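Local coordinates for choline binding protein PCPA (Streptococcus pneumoniae, PDB 4CP6), which is a choline-binding surface protein and vaccine antigen of the pneumococcus, built on leucine-rich repeats and probably held on choline residues of the cell wall, at residues Thr72-Tyr84 and Ser103-Lys116. Sequence-based numbering, arbitrary orientation.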
loop_
_atom_site.group_PDB
_atom_site.type_symbol
_atom_site.label_atom_id
_atom_site.label_comp_id
_atom_site.label_asym_id
_atom_site.label_seq_id
_atom_site.Cartn_x
_atom_site.Cartn_y
_atom_site.Cartn_z
ATOM N N THR A 72 25.303 24.452 -11.276
ATOM C CA THR A 72 24.481 23.470 -11.980
ATOM C C THR A 72 23.318 23.125 -11.030
ATOM O O THR A 72 23.540 22.994 -9.823
ATOM C CB THR A 72 25.327 22.236 -12.301
ATOM O OG1 THR A 72 26.383 22.632 -13.203
ATOM C CG2 THR A 72 24.523 21.150 -12.989
ATOM N N VAL A 73 22.092 23.067 -11.576
ATOM C CA VAL A 73 20.891 22.723 -10.783
ATOM C C VAL A 73 20.872 21.187 -10.706
ATOM O O VAL A 73 20.615 20.516 -11.731
ATOM C CB VAL A 73 19.589 23.280 -11.410
ATOM C CG1 VAL A 73 18.379 22.944 -10.537
ATOM C CG2 VAL A 73 19.683 24.804 -11.622
ATOM N N THR A 74 21.214 20.625 -9.525
ATOM C CA THR A 74 21.328 19.167 -9.373
ATOM C C THR A 74 20.170 18.546 -8.602
ATOM O O THR A 74 20.066 17.312 -8.550
ATOM C CB THR A 74 22.659 18.841 -8.688
ATOM O OG1 THR A 74 22.711 19.533 -7.447
ATOM C CG2 THR A 74 23.888 19.260 -9.536
ATOM N N GLU A 75 19.353 19.366 -7.940
ATOM C CA GLU A 75 18.257 18.833 -7.131
ATOM C C GLU A 75 17.021 19.669 -7.215
ATOM O O GLU A 75 17.101 20.896 -7.365
ATOM C CB GLU A 75 18.681 18.717 -5.649
ATOM C CG GLU A 75 19.955 17.908 -5.450
ATOM C CD GLU A 75 20.268 17.485 -4.036
ATOM O OE1 GLU A 75 19.390 17.648 -3.160
ATOM O OE2 GLU A 75 21.403 17.009 -3.801
ATOM N N VAL A 76 15.857 19.013 -7.100
ATOM C CA VAL A 76 14.584 19.692 -6.927
ATOM C C VAL A 76 14.355 19.723 -5.409
ATOM O O VAL A 76 14.266 18.654 -4.771
ATOM C CB VAL A 76 13.421 19.013 -7.667
ATOM C CG1 VAL A 76 12.095 19.659 -7.290
ATOM C CG2 VAL A 76 13.641 19.073 -9.185
ATOM N N ALA A 77 14.291 20.935 -4.822
ATOM C CA ALA A 77 14.114 21.053 -3.382
ATOM C C ALA A 77 12.724 20.612 -2.933
ATOM O O ALA A 77 11.754 20.710 -3.691
ATOM C CB ALA A 77 14.340 22.492 -2.955
ATOM N N SER A 78 12.592 20.234 -1.646
ATOM C CA SER A 78 11.288 19.926 -1.105
ATOM C C SER A 78 10.348 21.124 -1.352
ATOM O O SER A 78 10.749 22.294 -1.172
ATOM C CB SER A 78 11.369 19.685 0.394
ATOM O OG SER A 78 12.175 18.544 0.610
ATOM N N GLN A 79 9.092 20.843 -1.740
ATOM C CA GLN A 79 8.041 21.829 -2.007
ATOM C C GLN A 79 8.281 22.685 -3.246
ATOM O O GLN A 79 7.381 23.431 -3.602
ATOM C CB GLN A 79 7.819 22.772 -0.783
ATOM C CG GLN A 79 7.734 22.079 0.589
ATOM C CD GLN A 79 6.523 21.195 0.758
ATOM O OE1 GLN A 79 5.522 21.313 0.038
ATOM N NE2 GLN A 79 6.610 20.244 1.666
ATOM N N ALA A 80 9.438 22.568 -3.936
ATOM C CA ALA A 80 9.712 23.510 -5.038
ATOM C C ALA A 80 8.634 23.570 -6.098
ATOM O O ALA A 80 8.248 24.669 -6.531
ATOM C CB ALA A 80 11.059 23.211 -5.673
ATOM N N PHE A 81 8.141 22.404 -6.529
ATOM C CA PHE A 81 7.098 22.369 -7.539
ATOM C C PHE A 81 5.819 21.762 -6.978
ATOM O O PHE A 81 5.045 21.095 -7.676
ATOM C CB PHE A 81 7.585 21.735 -8.843
ATOM C CG PHE A 81 8.717 22.547 -9.419
ATOM C CD1 PHE A 81 8.488 23.832 -9.936
ATOM C CD2 PHE A 81 10.014 22.068 -9.404
ATOM C CE1 PHE A 81 9.537 24.602 -10.435
ATOM C CE2 PHE A 81 11.071 22.853 -9.888
ATOM C CZ PHE A 81 10.826 24.119 -10.398
ATOM N N SER A 82 5.585 22.017 -5.689
ATOM C CA SER A 82 4.352 21.551 -5.101
ATOM C C SER A 82 3.215 22.503 -5.458
ATOM O O SER A 82 3.440 23.709 -5.709
ATOM C CB SER A 82 4.470 21.428 -3.588
ATOM O OG SER A 82 4.737 22.706 -3.050
ATOM N N TYR A 83 2.017 21.977 -5.462
ATOM C CA TYR A 83 0.828 22.756 -5.729
ATOM C C TYR A 83 0.029 22.718 -4.467
ATOM O O TYR A 83 -0.316 21.633 -3.965
ATOM C CB TYR A 83 0.013 22.211 -6.923
ATOM C CG TYR A 83 -1.336 22.890 -7.012
ATOM C CD1 TYR A 83 -1.474 24.126 -7.648
ATOM C CD2 TYR A 83 -2.420 22.424 -6.263
ATOM C CE1 TYR A 83 -2.694 24.805 -7.651
ATOM C CE2 TYR A 83 -3.619 23.139 -6.191
ATOM C CZ TYR A 83 -3.755 24.325 -6.896
ATOM O OH TYR A 83 -4.955 25.008 -6.856
ATOM N N TYR A 84 -0.293 23.915 -3.979
ATOM C CA TYR A 84 -1.160 24.118 -2.830
ATOM C C TYR A 84 -2.170 25.195 -3.123
ATOM O O TYR A 84 -1.833 26.242 -3.679
ATOM C CB TYR A 84 -0.374 24.529 -1.583
ATOM C CG TYR A 84 0.517 23.440 -1.061
ATOM C CD1 TYR A 84 0.009 22.430 -0.246
ATOM C CD2 TYR A 84 1.888 23.479 -1.273
ATOM C CE1 TYR A 84 0.837 21.429 0.260
ATOM C CE2 TYR A 84 2.727 22.504 -0.753
ATOM C CZ TYR A 84 2.199 21.469 -0.002
ATOM O OH TYR A 84 3.042 20.507 0.484
ATOM N N SER A 103 20.667 17.357 -15.647
ATOM C CA SER A 103 21.429 17.674 -14.448
ATOM C C SER A 103 20.748 17.283 -13.120
ATOM O O SER A 103 21.432 17.190 -12.109
ATOM C CB SER A 103 21.788 19.161 -14.429
ATOM O OG SER A 103 20.650 20.005 -14.382
ATOM N N ILE A 104 19.409 17.117 -13.114
ATOM C CA ILE A 104 18.744 16.766 -11.836
ATOM C C ILE A 104 19.114 15.338 -11.401
ATOM O O ILE A 104 18.778 14.387 -12.107
ATOM C CB ILE A 104 17.221 16.943 -11.928
ATOM C CG1 ILE A 104 16.821 18.393 -12.307
ATOM C CG2 ILE A 104 16.505 16.471 -10.621
ATOM C CD1 ILE A 104 17.241 19.525 -11.271
ATOM N N LYS A 105 19.783 15.206 -10.264
ATOM C CA LYS A 105 20.161 13.910 -9.713
ATOM C C LYS A 105 19.219 13.451 -8.592
ATOM O O LYS A 105 19.171 12.263 -8.301
ATOM C CB LYS A 105 21.598 13.959 -9.183
ATOM C CG LYS A 105 22.166 12.549 -8.968
ATOM C CD LYS A 105 23.678 12.560 -8.818
ATOM C CE LYS A 105 24.203 11.180 -8.496
ATOM N NZ LYS A 105 25.679 11.083 -8.680
ATOM N N LYS A 106 18.528 14.377 -7.918
ATOM C CA LYS A 106 17.648 14.012 -6.818
ATOM C C LYS A 106 16.434 14.887 -6.816
ATOM O O LYS A 106 16.547 16.096 -7.031
ATOM C CB LYS A 106 18.392 14.165 -5.483
ATOM C CG LYS A 106 17.577 13.725 -4.269
ATOM C CD LYS A 106 18.435 13.270 -3.104
ATOM C CE LYS A 106 19.132 14.405 -2.405
ATOM N NZ LYS A 106 19.734 13.982 -1.107
ATOM N N ILE A 107 15.284 14.308 -6.538
ATOM C CA ILE A 107 14.031 15.009 -6.270
ATOM C C ILE A 107 13.809 14.802 -4.779
ATOM O O ILE A 107 13.632 13.663 -4.318
ATOM C CB ILE A 107 12.849 14.522 -7.122
ATOM C CG1 ILE A 107 13.091 14.879 -8.615
ATOM C CG2 ILE A 107 11.549 15.182 -6.590
ATOM C CD1 ILE A 107 12.146 14.139 -9.626
ATOM N N GLN A 108 13.928 15.866 -4.002
ATOM C CA GLN A 108 13.755 15.816 -2.555
ATOM C C GLN A 108 12.305 15.511 -2.167
ATOM O O GLN A 108 11.389 15.566 -3.001
ATOM C CB GLN A 108 14.205 17.138 -1.922
ATOM C CG GLN A 108 15.719 17.343 -2.026
ATOM C CD GLN A 108 16.177 18.710 -1.579
ATOM O OE1 GLN A 108 17.282 19.190 -1.964
ATOM N NE2 GLN A 108 15.360 19.371 -0.785
ATOM N N LYS A 109 12.091 15.218 -0.875
ATOM C CA LYS A 109 10.749 14.871 -0.396
ATOM C C LYS A 109 9.744 15.948 -0.761
ATOM O O LYS A 109 10.048 17.146 -0.644
ATOM C CB LYS A 109 10.711 14.618 1.126
ATOM C CG LYS A 109 11.275 15.729 1.974
ATOM C CD LYS A 109 11.338 15.314 3.443
ATOM C CE LYS A 109 11.707 16.515 4.272
ATOM N NZ LYS A 109 11.482 16.277 5.723
ATOM N N LYS A 110 8.574 15.543 -1.255
ATOM C CA LYS A 110 7.510 16.491 -1.613
ATOM C C LYS A 110 7.953 17.517 -2.655
ATOM O O LYS A 110 7.336 18.589 -2.758
ATOM C CB LYS A 110 6.955 17.164 -0.338
ATOM C CG LYS A 110 6.178 16.151 0.506
ATOM C CD LYS A 110 5.428 16.757 1.644
ATOM C CE LYS A 110 4.518 15.684 2.192
ATOM N NZ LYS A 110 3.603 16.251 3.233
ATOM N N GLY A 111 8.938 17.176 -3.500
ATOM C CA GLY A 111 9.365 18.142 -4.525
ATOM C C GLY A 111 8.251 18.533 -5.477
ATOM O O GLY A 111 8.249 19.663 -5.982
ATOM N N PHE A 112 7.290 17.623 -5.747
ATOM C CA PHE A 112 6.169 17.844 -6.661
ATOM C C PHE A 112 4.855 17.473 -5.979
ATOM O O PHE A 112 3.907 17.042 -6.638
ATOM C CB PHE A 112 6.351 17.028 -7.953
ATOM C CG PHE A 112 7.527 17.436 -8.811
ATOM C CD1 PHE A 112 8.805 16.959 -8.545
ATOM C CD2 PHE A 112 7.345 18.254 -9.919
ATOM C CE1 PHE A 112 9.879 17.281 -9.381
ATOM C CE2 PHE A 112 8.416 18.611 -10.723
ATOM C CZ PHE A 112 9.679 18.135 -10.451
ATOM N N HIS A 113 4.760 17.682 -4.640
ATOM C CA HIS A 113 3.533 17.330 -3.944
ATOM C C HIS A 113 2.320 17.990 -4.634
ATOM O O HIS A 113 2.356 19.211 -4.860
ATOM C CB HIS A 113 3.576 17.760 -2.461
ATOM C CG HIS A 113 2.208 17.794 -1.870
ATOM N ND1 HIS A 113 1.643 16.673 -1.315
ATOM C CD2 HIS A 113 1.278 18.785 -1.887
ATOM C CE1 HIS A 113 0.395 17.008 -1.003
ATOM N NE2 HIS A 113 0.151 18.278 -1.310
ATOM N N GLY A 114 1.253 17.240 -4.858
ATOM C CA GLY A 114 0.019 17.762 -5.430
ATOM C C GLY A 114 0.139 18.338 -6.823
ATOM O O GLY A 114 -0.811 18.979 -7.303
ATOM N N SER A 115 1.277 18.120 -7.497
ATOM C CA SER A 115 1.510 18.693 -8.818
ATOM C C SER A 115 0.335 18.570 -9.762
ATOM O O SER A 115 -0.221 17.497 -9.922
ATOM C CB SER A 115 2.747 18.067 -9.455
ATOM O OG SER A 115 3.003 18.600 -10.746
ATOM N N LYS A 116 -0.002 19.667 -10.446
ATOM C CA LYS A 116 -1.075 19.630 -11.435
ATOM C C LYS A 116 -0.551 19.269 -12.829
ATOM O O LYS A 116 -1.352 19.196 -13.770
ATOM C CB LYS A 116 -1.777 20.980 -11.484
ATOM C CG LYS A 116 -2.589 21.239 -10.230
ATOM C CD LYS A 116 -3.308 22.569 -10.352
ATOM C CE LYS A 116 -4.364 22.602 -11.422
ATOM N NZ LYS A 116 -5.117 23.893 -11.390
HETATM O O HOH W 1 19.527 16.966 -0.620
HETATM O O HOH W 2 4.443 19.342 3.474
HETATM O O HOH W 3 -1.753 20.076 -2.334
HETATM O O HOH W 4 2.061 18.179 1.770
#
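Strand 69-76 joins the N-terminal strands to the start of the leucine-rich-repeat solenoid, Glu75 and Val76 pairing in parallel with Lys106 and Ile107, so that 72-84 probably acts as a first coil. Val76 N donates to Lys106 O (3.0 Å) and Val76 O accepts from Gln108 N. Each strand then runs into a type II turn, Ala77 to Ala80 and Gln108 to Gly111, and the two turns lie against each other: Ser78 OG donates to a lone pair of Lys109 O at 2.8 Å, whereas Gln79 N lies above the carbonyl plane of its acceptor, Lys110 O. Beyond the turns, Phe81 N meets Gly111 O and Tyr83 N meets His113 O, both almost in line with the carbonyl.

Val76 presents its methyls to the interior, CG1 lying 3.9 Å from Phe112 CE1 and CG2 against Ile104 CG2. Phe81 and Phe112 both hold CG beside the backbone N (chi1 -62° and -66°), and their side chains lie side by side, ring planes 31° apart, with Phe81 CB 3.7 Å from Phe112 CD2. Phe112 also stacks on Phe136, continuing the aromatic core.

At the end past the turns, Lys116 lays CD over one face of the Tyr83 ring, 3.6 Å from its centroid, a CH-pi contact. The Tyr84 and His113 rings are nearly parallel but slid apart, with Tyr84 CZ 3.4 Å from His113 CD2; Asp137 takes the ND1 side of the imidazole, and a water joins NE2 to Tyr83 O. Beside the strand pair, Glu75 OE1 and Lys106 NZ, 4.2 Å apart, share another water, weakly held by the lysine. Main-chain bonds thus set the coil-to-coil register while apolar groups fill the interior, and Glu75 and Lys106, beyond salt-bridge distance, probably add only weak attraction.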